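Local structure of protein angel homolog 2 (Homo sapiens, 6RW0) at residues A[206-214]-A[237-248]; A[119-128]-A[139-150]. The protein acts as a 2',3'-cyclic phosphatase of the CCR4/nocturin family and probably binds the 3' untranslated regions of mRNAs. All coordinates share one frame; numbering follows the deposited sequence.

In the fold
Both contacts belong to one endonuclease/exonuclease/phosphatase domain, in which two beta sheets are layered and helices lie on their outsides, but they sit on opposite sides of the chain's centre. Interaction 1 packs helix 203-220 against the loop and helix that follow strand 231-236, about 10 Å from that centre; the side chain of Asn238 lies about 7 Å from the bound magnesium ion. Interaction 2 is centred on the hairpin at the border of one sheet, with Leu150 reaching it from the other, about 17 Å from the chain's centre; the side chain of Cys139 is about 12 Å from the magnesium ion. The two centres are 27 Å apart, and their nearest atoms are about 8 Å apart without touching.

Interaction 1. Residues A[206-214]-A[237-248]; sequences KLTQLAMLL and FNSVPGSPLYSF
Lys206 threads its aliphatic chain from helix 203-220 along the loop 237-239, and CB, CD and CE make the contacts. CB rests against Leu245 CD1. CD passes 3.7 Å from Ser239 OG. CE approaches Asn238 O to 3.1 Å while also lying near Phe237 O. The chain stays extended until its last bond, where chi4 of 72° bends NZ aside; the ammonium hydrogen-bonds Gln267 OE1 and the carbonyls of Leu197 and Tyr198, whereas NZ is also near Asn238 O but is not aligned for a hydrogen bond. Replacing this lysine with an alanine would probably leave those three acceptors without their shared donor and open a gap beside Asn238 CB and Ser239. Ser239 OG donates to Phe237 O from above the carbonyl plane, a bond within the loop the lysine lies on.

One helical turn on, Leu210 splits its methyls between two aromatic rings. CD1 meets the edge of Phe237, 4.0 Å from CE2, and CD2 lies at the edge of Phe248, 3.7 Å from CD2 of that ring. With CG of Leu210 anti to its N (chi1 176°), the branch also meets Leu245 tip to tip. Leu214 CD1 adds a 3.7 Å contact to Phe248 CE2.

Ser243 N-caps the second helix, its OG accepting from Tyr246 N. The axes of 206-214 and 244-248 run nearly parallel at 20°, 11.2 Å apart, with these leucines and Phe248 between them; Phe237 reaches back to Thr194 on strand 189-195 and bonds through its backbone to Val363 on strand 359-369.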
loop_
_atom_site.group_PDB
_atom_site.type_symbol
_atom_site.label_atom_id
_atom_site.label_comp_id
_atom_site.label_asym_id
_atom_site.label_seq_id
_atom_site.Cartn_x
_atom_site.Cartn_y
_atom_site.Cartn_z
ATOM N N LYS A 206 -1.784 -1.334 13.950
ATOM C CA LYS A 206 -2.089 -0.951 12.574
ATOM C C LYS A 206 -2.525 0.507 12.472
ATOM O O LYS A 206 -2.073 1.235 11.578
ATOM C CB LYS A 206 -3.200 -1.822 12.002
ATOM C CG LYS A 206 -2.804 -3.141 11.443
ATOM C CD LYS A 206 -3.909 -3.537 10.457
ATOM C CE LYS A 206 -3.469 -4.652 9.544
ATOM N NZ LYS A 206 -3.376 -5.944 10.218
ATOM N N LEU A 207 -3.483 0.926 13.315
ATOM C CA LEU A 207 -3.974 2.304 13.246
ATOM C C LEU A 207 -2.877 3.296 13.594
ATOM O O LEU A 207 -2.819 4.389 13.015
ATOM C CB LEU A 207 -5.170 2.511 14.177
ATOM C CG LEU A 207 -6.479 1.987 13.597
ATOM C CD1 LEU A 207 -7.544 1.971 14.672
ATOM C CD2 LEU A 207 -6.936 2.800 12.403
ATOM N N THR A 208 -1.986 2.939 14.519
ATOM C CA THR A 208 -0.914 3.853 14.887
ATOM C C THR A 208 0.112 3.962 13.763
ATOM O O THR A 208 0.597 5.058 13.469
ATOM C CB THR A 208 -0.267 3.406 16.198
ATOM O OG1 THR A 208 -1.270 3.285 17.223
ATOM C CG2 THR A 208 0.754 4.414 16.697
ATOM N N GLN A 209 0.451 2.837 13.125
ATOM C CA GLN A 209 1.314 2.874 11.947
ATOM C C GLN A 209 0.705 3.740 10.855
ATOM O O GLN A 209 1.378 4.590 10.263
ATOM C CB GLN A 209 1.567 1.453 11.440
ATOM C CG GLN A 209 2.376 0.600 12.402
ATOM C CD GLN A 209 2.751 -0.760 11.836
ATOM O OE1 GLN A 209 2.154 -1.235 10.871
ATOM N NE2 GLN A 209 3.744 -1.399 12.450
ATOM N N LEU A 210 -0.581 3.543 10.574
ATOM C CA LEU A 210 -1.244 4.389 9.587
ATOM C C LEU A 210 -1.162 5.864 9.973
ATOM O O LEU A 210 -0.873 6.721 9.125
ATOM C CB LEU A 210 -2.695 3.945 9.428
ATOM C CG LEU A 210 -3.546 4.802 8.497
ATOM C CD1 LEU A 210 -3.015 4.728 7.074
ATOM C CD2 LEU A 210 -4.997 4.380 8.548
ATOM N N ALA A 211 -1.416 6.187 11.243
ATOM C CA ALA A 211 -1.336 7.577 11.686
ATOM C C ALA A 211 0.059 8.147 11.450
ATOM O O ALA A 211 0.207 9.319 11.085
ATOM C CB ALA A 211 -1.709 7.671 13.165
ATOM N N MET A 212 1.097 7.337 11.669
ATOM C CA MET A 212 2.462 7.797 11.437
ATOM C C MET A 212 2.696 8.097 9.962
ATOM O O MET A 212 3.333 9.101 9.625
ATOM C CB MET A 212 3.445 6.753 11.960
ATOM C CG MET A 212 3.441 6.660 13.472
ATOM S SD MET A 212 4.261 5.190 14.129
ATOM C CE MET A 212 5.884 5.708 14.078
ATOM N N LEU A 213 2.197 7.244 9.066
ATOM C CA LEU A 213 2.311 7.539 7.638
ATOM C C LEU A 213 1.537 8.803 7.280
ATOM O O LEU A 213 2.038 9.678 6.560
ATOM C CB LEU A 213 1.798 6.367 6.807
ATOM C CG LEU A 213 2.016 6.512 5.300
ATOM C CD1 LEU A 213 3.498 6.455 4.967
ATOM C CD2 LEU A 213 1.246 5.438 4.563
ATOM N N LEU A 214 0.302 8.919 7.774
ATOM C CA LEU A 214 -0.506 10.099 7.477
ATOM C C LEU A 214 0.148 11.373 7.999
ATOM O O LEU A 214 0.088 12.423 7.340
ATOM C CB LEU A 214 -1.917 9.942 8.043
ATOM C CG LEU A 214 -2.772 8.852 7.404
ATOM C CD1 LEU A 214 -4.096 8.742 8.148
ATOM C CD2 LEU A 214 -3.021 9.082 5.915
ATOM N N PHE A 237 -2.149 -2.632 3.050
ATOM C CA PHE A 237 -2.638 -2.164 4.346
ATOM C C PHE A 237 -3.097 -3.304 5.240
ATOM O O PHE A 237 -3.461 -3.062 6.394
ATOM C CB PHE A 237 -3.752 -1.112 4.156
ATOM C CG PHE A 237 -3.244 0.185 3.573
ATOM C CD1 PHE A 237 -2.936 0.286 2.224
ATOM C CD2 PHE A 237 -3.041 1.289 4.384
ATOM C CE1 PHE A 237 -2.434 1.449 1.695
ATOM C CE2 PHE A 237 -2.552 2.469 3.853
ATOM C CZ PHE A 237 -2.241 2.546 2.510
ATOM N N ASN A 238 -3.070 -4.539 4.736
ATOM C CA ASN A 238 -3.493 -5.713 5.502
ATOM C C ASN A 238 -4.842 -5.468 6.166
ATOM O O ASN A 238 -5.104 -5.906 7.287
ATOM C CB ASN A 238 -2.417 -6.144 6.488
ATOM C CG ASN A 238 -1.418 -7.099 5.861
ATOM O OD1 ASN A 238 -1.796 -8.063 5.196
ATOM N ND2 ASN A 238 -0.143 -6.827 6.048
ATOM N N SER A 239 -5.715 -4.770 5.444
ATOM C CA SER A 239 -7.035 -4.415 5.933
ATOM C C SER A 239 -7.965 -4.456 4.738
ATOM O O SER A 239 -7.556 -4.103 3.626
ATOM C CB SER A 239 -7.049 -2.996 6.497
ATOM O OG SER A 239 -6.132 -2.861 7.574
ATOM N N VAL A 240 -9.207 -4.870 4.975
ATOM C CA VAL A 240 -10.135 -5.142 3.881
ATOM C C VAL A 240 -11.137 -4.018 3.645
ATOM O O VAL A 240 -11.338 -3.152 4.511
ATOM C CB VAL A 240 -10.865 -6.483 4.083
ATOM C CG1 VAL A 240 -9.863 -7.619 4.311
ATOM C CG2 VAL A 240 -11.850 -6.383 5.219
ATOM N N PRO A 241 -11.784 -3.991 2.483
ATOM C CA PRO A 241 -12.748 -2.923 2.203
ATOM C C PRO A 241 -13.870 -2.891 3.226
ATOM O O PRO A 241 -14.396 -3.925 3.648
ATOM C CB PRO A 241 -13.256 -3.266 0.797
ATOM C CG PRO A 241 -12.078 -3.996 0.171
ATOM C CD PRO A 241 -11.558 -4.852 1.298
ATOM N N GLY A 242 -14.223 -1.678 3.641
ATOM C CA GLY A 242 -15.274 -1.487 4.608
ATOM C C GLY A 242 -14.865 -1.702 6.043
ATOM O O GLY A 242 -15.689 -1.488 6.942
ATOM N N SER A 243 -13.637 -2.136 6.295
ATOM C CA SER A 243 -13.172 -2.280 7.661
ATOM C C SER A 243 -13.068 -0.910 8.317
ATOM O O SER A 243 -13.020 0.117 7.631
ATOM C CB SER A 243 -11.798 -2.940 7.674
ATOM O OG SER A 243 -10.812 -2.152 7.018
ATOM N N PRO A 244 -13.004 -0.860 9.650
ATOM C CA PRO A 244 -12.797 0.444 10.302
ATOM C C PRO A 244 -11.576 1.190 9.794
ATOM O O PRO A 244 -11.631 2.409 9.592
ATOM C CB PRO A 244 -12.691 0.075 11.788
ATOM C CG PRO A 244 -13.565 -1.155 11.909
ATOM C CD PRO A 244 -13.311 -1.925 10.629
ATOM N N LEU A 245 -10.458 0.502 9.582
ATOM C CA LEU A 245 -9.269 1.188 9.087
ATOM C C LEU A 245 -9.496 1.749 7.682
ATOM O O LEU A 245 -9.141 2.902 7.402
ATOM C CB LEU A 245 -8.085 0.231 9.152
ATOM C CG LEU A 245 -6.744 0.856 8.782
ATOM C CD1 LEU A 245 -5.591 0.233 9.569
ATOM C CD2 LEU A 245 -6.446 0.764 7.276
ATOM N N TYR A 246 -10.110 0.966 6.798
ATOM C CA TYR A 246 -10.426 1.454 5.458
ATOM C C TYR A 246 -11.358 2.656 5.526
ATOM O O TYR A 246 -11.144 3.661 4.835
ATOM C CB TYR A 246 -11.091 0.339 4.655
ATOM C CG TYR A 246 -11.514 0.780 3.274
ATOM C CD1 TYR A 246 -10.637 0.702 2.201
ATOM C CD2 TYR A 246 -12.777 1.305 3.053
ATOM C CE1 TYR A 246 -11.023 1.119 0.938
ATOM C CE2 TYR A 246 -13.173 1.722 1.788
ATOM C CZ TYR A 246 -12.279 1.629 0.739
ATOM O OH TYR A 246 -12.643 2.043 -0.523
ATOM N N SER A 247 -12.409 2.559 6.341
ATOM C CA SER A 247 -13.373 3.648 6.437
ATOM C C SER A 247 -12.714 4.921 6.942
ATOM O O SER A 247 -13.052 6.024 6.494
ATOM C CB SER A 247 -14.514 3.234 7.360
ATOM O OG SER A 247 -15.183 2.096 6.841
ATOM N N PHE A 248 -11.776 4.792 7.884
ATOM C CA PHE A 248 -11.045 5.959 8.365
ATOM C C PHE A 248 -10.316 6.652 7.219
ATOM O O PHE A 248 -10.375 7.881 7.079
ATOM C CB PHE A 248 -10.077 5.546 9.482
ATOM C CG PHE A 248 -9.145 6.652 9.901
ATOM C CD1 PHE A 248 -9.652 7.873 10.292
ATOM C CD2 PHE A 248 -7.775 6.474 9.890
ATOM C CE1 PHE A 248 -8.818 8.912 10.653
ATOM C CE2 PHE A 248 -6.931 7.518 10.265
ATOM C CZ PHE A 248 -7.457 8.726 10.643
#

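Interaction 2. Residues A[119-128]-A[139-150]; sequences LESLGYHCEY and CAICFKHSKFSL
Cys126 and Cys142 meet at a non-hydrogen-bonded pair of an antiparallel beta hairpin, formed by strands 124-130 and 137-144 at the border of a sheet. Their SG atoms are 3.5 Å apart, a packing contact and not a disulfide. Leu119 CD1, from the last turns of helix 108-121, touches Cys142 SG, so the sulfurs are held between hairpin and helix; Leu119 also packs on Leu101 and Leu103 of the neighbouring strand.

Reciprocal backbone bonds tie His125 to Phe143 and Glu127 to Ile141, and these residues turn their side chains to the other face of the hairpin. There His125 CB sits over the Phe143 ring, 4.0 Å from its centroid. Phe143 takes the cramped rotamer in which CG lies between N and C (chi1 65°), which brings its ring under His125 CB, with CE1 at the edge of the imidazole; the rings are oblique, at 48°. His125 NE2 donates to Glu127 OE2 at 2.9 Å, near the imidazole plane and on the anti side of the carboxylate but tilted well out of its plane, and Leu150 CD2 lies close to both side chains.

Toward the open end of the hairpin, Lys144 lays CE over one face of Tyr124, 3.8 Å from the ring centroid, while its NZ forms a salt bridge with Asp97. Tyr124 OH bonds to Ala98 O. Gly123, whose positive phi belongs to a Schellman motif ending the helix, offers its carbonyl to His145 N at 160°. Water 2 also donates to Gly123 O, and the His145 ring places one face over that oxygen, with water 1 at its edge, 2.8 Å from NE2.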
loop_
_atom_site.group_PDB
_atom_site.type_symbol
_atom_site.label_atom_id
_atom_site.label_comp_id
_atom_site.label_asym_id
_atom_site.label_seq_id
_atom_site.Cartn_x
_atom_site.Cartn_y
_atom_site.Cartn_z
ATOM N N LEU A 119 15.416 -2.098 -12.871
ATOM C CA LEU A 119 14.519 -0.956 -12.975
ATOM C C LEU A 119 15.252 0.291 -13.459
ATOM O O LEU A 119 14.692 1.068 -14.239
ATOM C CB LEU A 119 13.829 -0.704 -11.637
ATOM C CG LEU A 119 12.914 -1.834 -11.163
ATOM C CD1 LEU A 119 12.297 -1.536 -9.800
ATOM C CD2 LEU A 119 11.805 -2.095 -12.188
ATOM N N GLU A 120 16.462 0.466 -12.965
ATOM C CA GLU A 120 17.248 1.630 -13.478
ATOM C C GLU A 120 17.524 1.585 -15.025
ATOM O O GLU A 120 17.370 2.559 -15.901
ATOM C CB GLU A 120 18.556 1.808 -12.701
ATOM C CG GLU A 120 18.359 2.135 -11.224
ATOM C CD GLU A 120 18.289 3.592 -10.781
ATOM O OE1 GLU A 120 19.028 4.409 -11.341
ATOM O OE2 GLU A 120 17.521 3.891 -9.843
ATOM N N SER A 121 17.642 0.329 -15.503
ATOM C CA SER A 121 17.841 0.157 -16.939
ATOM C C SER A 121 16.593 0.538 -17.725
ATOM O O SER A 121 16.698 0.921 -18.897
ATOM C CB SER A 121 18.274 -1.276 -17.259
ATOM O OG SER A 121 17.197 -2.189 -17.157
ATOM N N LEU A 122 15.415 0.441 -17.108
ATOM C CA LEU A 122 14.152 0.810 -17.732
ATOM C C LEU A 122 13.841 2.300 -17.607
ATOM O O LEU A 122 12.795 2.744 -18.097
ATOM C CB LEU A 122 13.000 0.008 -17.114
ATOM C CG LEU A 122 13.000 -1.509 -17.296
ATOM C CD1 LEU A 122 11.844 -2.166 -16.557
ATOM C CD2 LEU A 122 12.961 -1.848 -18.791
ATOM N N GLY A 123 14.693 3.101 -16.976
ATOM C CA GLY A 123 14.495 4.550 -16.882
ATOM C C GLY A 123 13.932 4.990 -15.549
ATOM O O GLY A 123 13.517 6.106 -15.472
ATOM N N TYR A 124 13.941 4.135 -14.538
ATOM C CA TYR A 124 13.400 4.513 -13.223
ATOM C C TYR A 124 14.503 4.967 -12.277
ATOM O O TYR A 124 15.559 4.406 -12.307
ATOM C CB TYR A 124 12.747 3.328 -12.518
ATOM C CG TYR A 124 11.458 2.870 -13.136
ATOM C CD1 TYR A 124 10.279 3.530 -12.894
ATOM C CD2 TYR A 124 11.438 1.792 -13.990
ATOM C CE1 TYR A 124 9.101 3.130 -13.481
ATOM C CE2 TYR A 124 10.268 1.375 -14.588
ATOM C CZ TYR A 124 9.095 2.041 -14.324
ATOM O OH TYR A 124 7.941 1.651 -14.906
ATOM N N HIS A 125 14.226 5.982 -11.485
ATOM C CA HIS A 125 15.038 6.322 -10.308
ATOM C C HIS A 125 14.369 5.572 -9.150
ATOM O O HIS A 125 13.204 5.733 -9.010
ATOM C CB HIS A 125 15.024 7.806 -10.050
ATOM C CG HIS A 125 15.767 8.088 -8.810
ATOM N ND1 HIS A 125 17.105 7.990 -8.763
ATOM C CD2 HIS A 125 15.368 8.290 -7.556
ATOM C CE1 HIS A 125 17.512 8.197 -7.555
ATOM N NE2 HIS A 125 16.483 8.419 -6.843
ATOM N N CYS A 126 15.105 4.843 -8.333
ATOM C CA CYS A 126 14.549 3.993 -7.285
ATOM C C CYS A 126 14.988 4.453 -5.901
ATOM O O CYS A 126 16.170 4.726 -5.677
ATOM C CB CYS A 126 15.032 2.552 -7.467
ATOM S SG CYS A 126 14.563 1.818 -9.046
ATOM N N GLU A 127 14.034 4.490 -4.966
ATOM C CA GLU A 127 14.312 4.779 -3.560
ATOM C C GLU A 127 13.729 3.680 -2.686
ATOM O O GLU A 127 12.566 3.295 -2.856
ATOM C CB GLU A 127 13.728 6.136 -3.147
ATOM C CG GLU A 127 14.406 7.339 -3.792
ATOM C CD GLU A 127 15.815 7.611 -3.271
ATOM O OE1 GLU A 127 16.213 7.047 -2.220
ATOM O OE2 GLU A 127 16.525 8.407 -3.925
ATOM N N TYR A 128 14.517 3.199 -1.728
ATOM C CA TYR A 128 14.158 2.046 -0.918
ATOM C C TYR A 128 14.124 2.401 0.555
ATOM O O TYR A 128 14.898 3.231 1.036
ATOM C CB TYR A 128 15.223 0.967 -1.105
ATOM C CG TYR A 128 15.048 -0.387 -0.453
ATOM C CD1 TYR A 128 13.906 -1.150 -0.652
ATOM C CD2 TYR A 128 16.081 -0.947 0.282
ATOM C CE1 TYR A 128 13.790 -2.409 -0.097
ATOM C CE2 TYR A 128 15.977 -2.206 0.836
ATOM C CZ TYR A 128 14.832 -2.935 0.648
ATOM O OH TYR A 128 14.759 -4.194 1.192
ATOM N N CYS A 139 9.892 -1.435 1.364
ATOM C CA CYS A 139 9.133 -0.712 0.360
ATOM C C CYS A 139 10.073 0.033 -0.576
ATOM O O CYS A 139 11.109 0.570 -0.158
ATOM C CB CYS A 139 8.241 0.347 1.009
ATOM S SG CYS A 139 6.889 -0.268 1.984
ATOM N N ALA A 140 9.683 0.126 -1.836
ATOM C CA ALA A 140 10.397 0.957 -2.789
ATOM C C ALA A 140 9.403 1.863 -3.497
ATOM O O ALA A 140 8.266 1.464 -3.758
ATOM C CB ALA A 140 11.178 0.129 -3.811
ATOM N N ILE A 141 9.823 3.092 -3.775
ATOM C CA ILE A 141 9.104 3.972 -4.691
ATOM C C ILE A 141 10.064 4.327 -5.812
ATOM O O ILE A 141 11.170 4.816 -5.557
ATOM C CB ILE A 141 8.555 5.239 -4.016
ATOM C CG1 ILE A 141 7.565 4.900 -2.909
ATOM C CG2 ILE A 141 7.846 6.109 -5.063
ATOM C CD1 ILE A 141 7.118 6.108 -2.060
ATOM N N CYS A 142 9.644 4.072 -7.043
ATOM C CA CYS A 142 10.460 4.289 -8.224
ATOM C C CYS A 142 9.667 5.158 -9.183
ATOM O O CYS A 142 8.438 5.089 -9.227
ATOM C CB CYS A 142 10.777 2.950 -8.895
ATOM S SG CYS A 142 11.346 1.645 -7.760
ATOM N N PHE A 143 10.334 5.993 -9.951
ATOM C CA PHE A 143 9.611 6.887 -10.878
ATOM C C PHE A 143 10.466 7.122 -12.123
ATOM O O PHE A 143 11.656 7.053 -12.037
ATOM C CB PHE A 143 9.231 8.189 -10.169
ATOM C CG PHE A 143 10.424 8.999 -9.763
ATOM C CD1 PHE A 143 10.959 8.908 -8.499
ATOM C CD2 PHE A 143 11.052 9.790 -10.695
ATOM C CE1 PHE A 143 12.073 9.646 -8.168
ATOM C CE2 PHE A 143 12.165 10.523 -10.364
ATOM C CZ PHE A 143 12.661 10.453 -9.102
ATOM N N LYS A 144 9.822 7.306 -13.262
ATOM C CA LYS A 144 10.567 7.537 -14.517
ATOM C C LYS A 144 11.256 8.890 -14.390
ATOM O O LYS A 144 10.573 9.851 -14.169
ATOM C CB LYS A 144 9.612 7.524 -15.710
ATOM C CG LYS A 144 9.055 6.155 -16.047
ATOM C CD LYS A 144 10.103 5.169 -16.444
ATOM C CE LYS A 144 9.539 3.974 -17.179
ATOM N NZ LYS A 144 9.043 4.365 -18.512
ATOM N N HIS A 145 12.557 8.981 -14.638
ATOM C CA HIS A 145 13.248 10.293 -14.526
ATOM C C HIS A 145 12.839 11.228 -15.671
ATOM O O HIS A 145 12.984 12.392 -15.492
ATOM C CB HIS A 145 14.740 10.152 -14.234
ATOM C CG HIS A 145 15.429 9.113 -15.006
ATOM N ND1 HIS A 145 15.596 9.218 -16.353
ATOM C CD2 HIS A 145 16.036 7.981 -14.617
ATOM C CE1 HIS A 145 16.257 8.170 -16.779
ATOM N NE2 HIS A 145 16.528 7.398 -15.734
ATOM N N SER A 146 12.323 10.717 -16.784
ATOM C CA SER A 146 11.752 11.516 -17.887
ATOM C C SER A 146 10.476 12.239 -17.436
ATOM O O SER A 146 10.139 13.206 -18.067
ATOM C CB SER A 146 11.496 10.660 -19.094
ATOM O OG SER A 146 10.390 9.804 -18.911
ATOM N N LYS A 147 9.738 11.728 -16.451
ATOM C CA LYS A 147 8.447 12.307 -16.021
ATOM C C LYS A 147 8.550 13.177 -14.767
ATOM O O LYS A 147 7.718 14.024 -14.622
ATOM C CB LYS A 147 7.447 11.186 -15.740
ATOM C CG LYS A 147 6.940 10.447 -16.962
ATOM C CD LYS A 147 5.993 11.249 -17.817
ATOM C CE LYS A 147 4.611 11.429 -17.235
ATOM N NZ LYS A 147 3.683 12.034 -18.221
ATOM N N PHE A 148 9.528 12.971 -13.899
ATOM C CA PHE A 148 9.595 13.746 -12.643
ATOM C C PHE A 148 11.024 13.996 -12.174
ATOM O O PHE A 148 11.907 13.245 -12.508
ATOM C CB PHE A 148 9.013 12.967 -11.452
ATOM C CG PHE A 148 7.609 12.454 -11.603
ATOM C CD1 PHE A 148 6.540 13.229 -11.237
ATOM C CD2 PHE A 148 7.369 11.185 -12.078
ATOM C CE1 PHE A 148 5.260 12.744 -11.364
ATOM C CE2 PHE A 148 6.082 10.713 -12.218
ATOM C CZ PHE A 148 5.029 11.490 -11.852
ATOM N N SER A 149 11.190 15.059 -11.399
ATOM C CA SER A 149 12.378 15.272 -10.590
ATOM C C SER A 149 12.049 15.013 -9.125
ATOM O O SER A 149 10.908 15.172 -8.683
ATOM C CB SER A 149 12.897 16.707 -10.702
ATOM O OG SER A 149 13.330 17.010 -12.019
ATOM N N LEU A 150 13.064 14.636 -8.364
ATOM C CA LEU A 150 12.890 14.304 -6.959
ATOM C C LEU A 150 13.145 15.537 -6.105
ATOM O O LEU A 150 14.228 16.128 -6.167
ATOM C CB LEU A 150 13.888 13.212 -6.606
ATOM C CG LEU A 150 13.882 12.677 -5.182
ATOM C CD1 LEU A 150 12.521 12.163 -4.778
ATOM C CD2 LEU A 150 14.949 11.596 -5.120
HETATM O O HOH W 1 17.698 5.017 -14.757
HETATM O O HOH W 2 12.834 7.792 -17.649
#